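Local coordinates for catabolite control protein A (Lactococcus lactis, PDB 2O20) that probably acts as a global transcriptional regulator of carbon catabolite repression and activation, binding DNA as a member of the LacI family, at residues D[110-115]-D[136-141]. The protein carries 1 engineered substitution. Sequence-based numbering, arbitrary orientation. Where two conformers were deposited one is given.
Sequences KVLETF and TSLKNS
Leu-112 and Ser-137 form the nearest CA pair between segments 110-115 and 136-141, 7.6 Å apart, and no hydrogen bond links the two helical segments. Both helices, 105-118 and 132-141, belong to a Rossmann-like alpha/beta layer of the periplasmic-binding-protein-like core of LacI-family regulators, where successive beta-alpha units wind around a parallel sheet; strand 122-125 follows the first helix and leads by way of a loop into the second. The interface is small, 108 Å² in all, and Leu-112 carries its whole side from 110-115. Its CB points toward helix 132-141, and chi1 of -66° sets CG beside the backbone N, from where both methyls reach the other helix. CD1 meets the CB of Ser-137 at 3.9 Å and lies beside CG of Leu-138, while CD2 reaches Leu-138 CD2 at 4.0 Å. The two leucine side chains run across each other at about a right angle, making a purely apolar contact. On the sheet side, both leucines also touch Ile-123 of strand 122-125, and Leu-112 reaches Ile-69 of strand 65-70, so the pair joins the helix-helix seam to the hydrophobic core. In the conformer given, Ser-137 meets Leu-112 with its CB, while its OG bonds to the backbone O of Lys-133 one turn earlier in the helix. Near the end of helix 132-141, Ser-141 turns its hydroxyl back on the chain, and OG donates to Leu-138 O at 2.7 Å. The donor is tilted 35° from the plane of that carbonyl.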
loop_
_atom_site.group_PDB
_atom_site.type_symbol
_atom_site.label_atom_id
_atom_site.label_comp_id
_atom_site.label_asym_id
_atom_site.label_seq_id
_atom_site.Cartn_x
_atom_site.Cartn_y
_atom_site.Cartn_z
ATOM N N LYS D 110 23.489 0.137 7.793
ATOM C CA LYS D 110 24.033 -0.137 6.470
ATOM C C LYS D 110 23.524 0.893 5.447
ATOM O O LYS D 110 24.298 1.404 4.647
ATOM C CB LYS D 110 23.686 -1.560 6.028
ATOM C CG LYS D 110 24.422 -2.619 6.830
ATOM C CD LYS D 110 23.994 -4.041 6.491
ATOM C CE LYS D 110 24.415 -4.440 5.082
ATOM N NZ LYS D 110 24.217 -5.901 4.866
ATOM N N VAL D 111 22.230 1.203 5.501
ATOM C CA VAL D 111 21.628 2.195 4.583
ATOM C C VAL D 111 22.340 3.558 4.692
ATOM O O VAL D 111 22.755 4.135 3.675
ATOM C CB VAL D 111 20.096 2.329 4.805
ATOM C CG1 VAL D 111 19.536 3.546 4.077
ATOM C CG2 VAL D 111 19.381 1.055 4.341
ATOM N N LEU D 112 22.508 4.056 5.914
ATOM C CA LEU D 112 23.271 5.298 6.150
ATOM C C LEU D 112 24.724 5.277 5.655
ATOM O O LEU D 112 25.232 6.285 5.167
ATOM C CB LEU D 112 23.271 5.670 7.627
ATOM C CG LEU D 112 21.941 6.056 8.257
ATOM C CD1 LEU D 112 22.194 6.463 9.702
ATOM C CD2 LEU D 112 21.277 7.183 7.510
ATOM N N GLU D 113 25.393 4.138 5.773
ATOM C CA GLU D 113 26.732 4.002 5.215
ATOM C C GLU D 113 26.701 4.224 3.720
ATOM O O GLU D 113 27.537 4.940 3.174
ATOM C CB GLU D 113 27.324 2.614 5.507
ATOM C CG GLU D 113 27.704 2.414 6.952
ATOM C CD GLU D 113 28.342 1.054 7.243
ATOM O OE1 GLU D 113 28.223 0.114 6.413
ATOM O OE2 GLU D 113 28.966 0.936 8.323
ATOM N N THR D 114 25.731 3.599 3.061
ATOM C CA THR D 114 25.594 3.731 1.624
ATOM C C THR D 114 25.264 5.176 1.250
ATOM O O THR D 114 25.831 5.696 0.287
ATOM C CB THR D 114 24.555 2.755 1.069
ATOM O OG1 THR D 114 24.955 1.415 1.391
ATOM C CG2 THR D 114 24.452 2.879 -0.443
ATOM N N PHE D 115 24.371 5.821 2.011
ATOM C CA PHE D 115 24.034 7.248 1.807
ATOM C C PHE D 115 25.239 8.183 2.016
ATOM O O PHE D 115 25.512 9.050 1.191
ATOM C CB PHE D 115 22.898 7.693 2.767
ATOM C CG PHE D 115 21.495 7.260 2.360
ATOM C CD1 PHE D 115 21.252 6.432 1.268
ATOM C CD2 PHE D 115 20.423 7.662 3.130
ATOM C CE1 PHE D 115 19.953 6.041 0.936
ATOM C CE2 PHE D 115 19.126 7.276 2.820
ATOM C CZ PHE D 115 18.890 6.472 1.707
ATOM N N THR D 136 24.047 8.894 16.302
ATOM C CA THR D 136 25.469 9.248 16.312
ATOM C C THR D 136 26.072 9.159 14.902
ATOM O O THR D 136 26.875 10.011 14.517
ATOM C CB THR D 136 26.278 8.358 17.281
ATOM O OG1 THR D 136 25.707 8.433 18.594
ATOM C CG2 THR D 136 27.737 8.809 17.329
ATOM N N SER D 137 25.692 8.123 14.154
ATOM C CA SER D 137 26.042 8.021 12.734
ATOM C C SER D 137 25.747 9.353 12.043
ATOM O O SER D 137 26.622 9.921 11.399
ATOM C CB SER D 137 25.270 6.880 12.057
ATOM O OG SER D 137 25.428 5.657 12.761
ATOM N N LEU D 138 24.521 9.855 12.214
ATOM C CA LEU D 138 24.090 11.124 11.596
ATOM C C LEU D 138 24.835 12.348 12.137
ATOM O O LEU D 138 25.063 13.318 11.416
ATOM C CB LEU D 138 22.578 11.302 11.785
ATOM C CG LEU D 138 21.744 10.253 11.041
ATOM C CD1 LEU D 138 20.326 10.155 11.586
ATOM C CD2 LEU D 138 21.740 10.571 9.536
ATOM N N LYS D 139 25.199 12.304 13.414
ATOM C CA LYS D 139 25.957 13.388 14.038
ATOM C C LYS D 139 27.435 13.335 13.614
ATOM O O LYS D 139 28.096 14.374 13.520
ATOM C CB LYS D 139 25.849 13.319 15.566
ATOM C CG LYS D 139 26.235 14.625 16.273
ATOM C CD LYS D 139 26.357 14.460 17.785
ATOM C CE LYS D 139 27.581 13.637 18.181
ATOM N NZ LYS D 139 27.956 13.846 19.616
ATOM N N ASN D 140 27.952 12.125 13.388
ATOM C CA ASN D 140 29.303 11.954 12.809
ATOM C C ASN D 140 29.297 12.209 11.293
ATOM O O ASN D 140 30.324 12.594 10.723
ATOM C CB ASN D 140 29.874 10.549 13.089
ATOM C CG ASN D 140 30.439 10.397 14.500
ATOM O OD1 ASN D 140 30.704 11.382 15.206
ATOM N ND2 ASN D 140 30.631 9.147 14.915
ATOM N N SER D 141 28.147 11.987 10.652
ATOM C CA SER D 141 27.980 12.271 9.218
ATOM C C SER D 141 27.833 13.754 8.906
ATOM O O SER D 141 28.231 14.190 7.833
ATOM C CB SER D 141 26.763 11.525 8.649
ATOM O OG SER D 141 25.536 12.137 8.996
#